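Local coordinates for protein tubulin-specific chaperone, putative (Trypanosoma brucei, PDB 4B6M) that probably binds alpha-tubulin and microtubule plus ends through its CAP-Gly domain, acting as a tubulin-folding cofactor, at residues A[67-71]-A[72-76]. Numbering follows the deposited sequence. Where two conformers were deposited one is given.
Sequences GFLRP and DQVEV. With FMT (formic acid), chain E; FMT (formic acid), chain F.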
ATOM      1  N   GLY A  67      -2.658  -3.465  -0.211  1.00  8.31           N
ATOM      2  CA  GLY A  67      -3.731  -2.489  -0.393  1.00  8.17           C
ATOM      3  C   GLY A  67      -3.426  -1.532  -1.508  1.00  7.94           C
ATOM      4  O   GLY A  67      -2.262  -1.303  -1.824  1.00  8.77           O
ATOM      5  N   PHE A  68      -4.472  -0.993  -2.131  1.00  7.89           N
ATOM      6  CA  PHE A  68      -4.326   0.149  -3.024  1.00  7.76           C
ATOM      7  C   PHE A  68      -5.068   1.264  -2.360  1.00  7.42           C
ATOM      8  O   PHE A  68      -6.272   1.135  -2.088  1.00  7.50           O
ATOM      9  CB  PHE A  68      -4.953  -0.099  -4.397  1.00  8.41           C
ATOM     10  CG  PHE A  68      -4.230  -1.116  -5.210  1.00  9.03           C
ATOM     11  CD1 PHE A  68      -3.148  -0.763  -6.024  1.00  9.58           C
ATOM     12  CD2 PHE A  68      -4.624  -2.449  -5.152  1.00  9.20           C
ATOM     13  CE1 PHE A  68      -2.480  -1.720  -6.740  1.00  9.92           C
ATOM     14  CE2 PHE A  68      -3.954  -3.429  -5.880  1.00  9.27           C
ATOM     15  CZ  PHE A  68      -2.884  -3.055  -6.692  1.00  9.58           C
ATOM     16  N   LEU A  69      -4.348   2.329  -2.066  1.00  7.11           N
ATOM     17  CA  LEU A  69      -4.941   3.424  -1.328  1.00  7.32           C
ATOM     18  C   LEU A  69      -4.760   4.702  -2.090  1.00  7.18           C
ATOM     19  O   LEU A  69      -3.856   4.818  -2.889  1.00  6.79           O
ATOM     20  CB  LEU A  69      -4.198   3.621   0.014  1.00  7.89           C
ATOM     21  CG  LEU A  69      -4.234   2.580   1.144  1.00  8.45           C
ATOM     22  CD1 LEU A  69      -3.705   1.202   0.765  1.00  8.99           C
ATOM     23  CD2 LEU A  69      -3.418   3.077   2.321  1.00  9.45           C
ATOM     24  N   ARG A  70      -5.615   5.681  -1.833  1.00  7.43           N
ATOM     25  CA  ARG A  70      -5.347   7.037  -2.321  1.00  8.37           C
ATOM     26  C   ARG A  70      -4.203   7.645  -1.543  1.00  8.54           C
ATOM     27  O   ARG A  70      -4.004   7.324  -0.374  1.00  8.26           O
ATOM     28  CB  ARG A  70      -6.589   7.914  -2.184  1.00  8.98           C
ATOM     29  CG  ARG A  70      -7.705   7.471  -3.090  1.00  9.65           C
ATOM     30  CD  ARG A  70      -7.336   7.586  -4.550  1.00 10.10           C
ATOM     31  NE  ARG A  70      -8.560   7.649  -5.312  1.00 11.65           N
ATOM     32  CZ  ARG A  70      -8.624   7.673  -6.625  1.00 12.09           C
ATOM     33  NH1 ARG A  70      -7.518   7.611  -7.348  1.00 11.87           N
ATOM     34  NH2 ARG A  70      -9.825   7.744  -7.203  1.00 12.91           N
ATOM     35  N   PRO A  71      -3.438   8.543  -2.174  1.00  8.94           N
ATOM     36  CA  PRO A  71      -2.327   9.193  -1.495  1.00  9.16           C
ATOM     37  C   PRO A  71      -2.714   9.872  -0.185  1.00  9.55           C
ATOM     38  O   PRO A  71      -1.886   9.866   0.757  1.00  9.57           O
ATOM     39  CB  PRO A  71      -1.814  10.215  -2.545  1.00  9.16           C
ATOM     40  CG  PRO A  71      -2.161   9.564  -3.855  1.00  9.11           C
ATOM     41  CD  PRO A  71      -3.460   8.818  -3.623  1.00  9.20           C
ATOM     42  N   ASP A  72      -3.949  10.394  -0.083  1.00 10.02           N
ATOM     43  CA  ASP A  72      -4.325  11.078   1.147  0.50 10.51           C
ATOM     44  C   ASP A  72      -4.400  10.136   2.343  1.00 10.74           C
ATOM     45  O   ASP A  72      -4.322  10.594   3.487  1.00 11.48           O
ATOM     46  CB  ASP A  72      -5.618  11.876   0.982  0.50 11.36           C
ATOM     47  CG  ASP A  72      -5.413  13.165   0.211  0.50 11.90           C
ATOM     48  OD1 ASP A  72      -4.361  13.825   0.361  0.50 13.13           O
ATOM     49  OD2 ASP A  72      -6.325  13.532  -0.545  0.50 12.48           O
ATOM     50  N   GLN A  73      -4.492   8.832   2.074  1.00 10.07           N
ATOM     51  CA  GLN A  73      -4.555   7.815   3.121  0.50 10.13           C
ATOM     52  C   GLN A  73      -3.219   7.349   3.605  1.00 10.03           C
ATOM     53  O   GLN A  73      -3.121   6.581   4.572  1.00 10.33           O
ATOM     54  CB  GLN A  73      -5.259   6.597   2.600  0.50  9.96           C
ATOM     55  CG  GLN A  73      -6.708   6.827   2.402  0.50 10.28           C
ATOM     56  CD  GLN A  73      -7.299   5.608   1.842  0.50 10.62           C
ATOM     57  OE1 GLN A  73      -6.952   5.229   0.731  0.50 10.83           O
ATOM     58  NE2 GLN A  73      -8.152   4.936   2.619  0.50 10.62           N
ATOM     59  N   VAL A  74      -2.166   7.811   2.949  1.00  9.90           N
ATOM     60  CA  VAL A  74      -0.801   7.328   3.194  1.00 10.53           C
ATOM     61  C   VAL A  74       0.057   8.417   3.825  1.00 11.28           C
ATOM     62  O   VAL A  74       0.332   9.463   3.203  1.00 11.67           O
ATOM     63  CB  VAL A  74      -0.168   6.829   1.879  1.00 10.97           C
ATOM     64  CG1 VAL A  74       1.232   6.274   2.099  1.00 10.77           C
ATOM     65  CG2 VAL A  74      -1.077   5.782   1.261  1.00 10.42           C
ATOM     66  N   GLU A  75       0.496   8.157   5.057  1.00 11.59           N
ATOM     67  CA  GLU A  75       1.473   9.026   5.708  1.00 12.01           C
ATOM     68  C   GLU A  75       2.871   8.424   5.600  1.00 11.73           C
ATOM     69  O   GLU A  75       3.156   7.410   6.239  1.00 12.15           O
ATOM     70  CB  GLU A  75       1.106   9.253   7.179  1.00 12.41           C
ATOM     71  CG  GLU A  75       2.160  10.067   7.940  1.00 13.26           C
ATOM     72  CD  GLU A  75       1.877  10.170   9.432  1.00 13.58           C
ATOM     73  OE1 GLU A  75       0.740   9.955   9.869  1.00 14.89           O
ATOM     74  OE2 GLU A  75       2.825  10.474  10.187  1.00 15.60           O
ATOM     75  N   VAL A  76       3.718   9.027   4.779  1.00 12.25           N
ATOM     76  CA  VAL A  76       5.129   8.616   4.667  1.00 12.45           C
ATOM     77  C   VAL A  76       5.890   9.123   5.898  1.00 13.41           C
ATOM     78  O   VAL A  76       5.710  10.266   6.338  1.00 13.59           O
ATOM     79  CB  VAL A  76       5.779   9.097   3.350  1.00 13.23           C
ATOM     80  CG1 VAL A  76       7.278   8.860   3.347  1.00 13.76           C
ATOM     81  CG2 VAL A  76       5.131   8.387   2.161  1.00 13.52           C
TER
HETATM   82  C   FMT E1235       3.527  12.147   3.934  1.00 30.87           C
HETATM   83  O1  FMT E1235       2.897  11.296   3.267  1.00 29.39           O
HETATM   84  O2  FMT E1235       3.446  12.326   5.174  1.00 33.05           O
HETATM   85  C   FMT F1236      -9.010   3.238  -0.006  1.00 21.93           C
HETATM   86  O1  FMT F1236      -8.457   4.117  -0.694  1.00 23.52           O
HETATM   87  O2  FMT F1236      -9.158   3.286   1.244  1.00 21.30           O
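The flat amide of Q73, in the conformer given, folds back onto the end of strand 66-69. L69 CB lies against one face of it, at OE1 (3.3 Å). R70 N comes in at the oxygen, in the plane, and donates to OE1 (N to OE1 2.9 Å), but the bond is bent at the hydrogen (137°). A formic acid, probably from the crystallisation liquor, lies beyond the OE1/NE2 edge. Its oxygens come so close that the bonding there is doubtful. Q73 has CG beside its own backbone N (chi1 -71°) and runs extended beyond it, which carries the amide back to R70.

The main chain turns through a short 3-10 segment. Q73 N donates to R70 O (2.9 Å), and V74 N to P71 O (3.0 Å). On the inner side, L69 CD2 meets V74 CG2 at 3.7 Å, the two side chains crossing at about a right angle. Both also touch strand 11-14 of the CAP-Gly domain, which has an SH3-like fold. The R70 guanidinium leads away: it hydrogen-bonds to the backbone oxygens of P34 and Y36 and makes a cation-pi contact with W37.

The two backbone bonds thus fix the turn between strands 66-69 and 74-76, and in this conformer the Q73 amide oxygen also holds the R70 N-H.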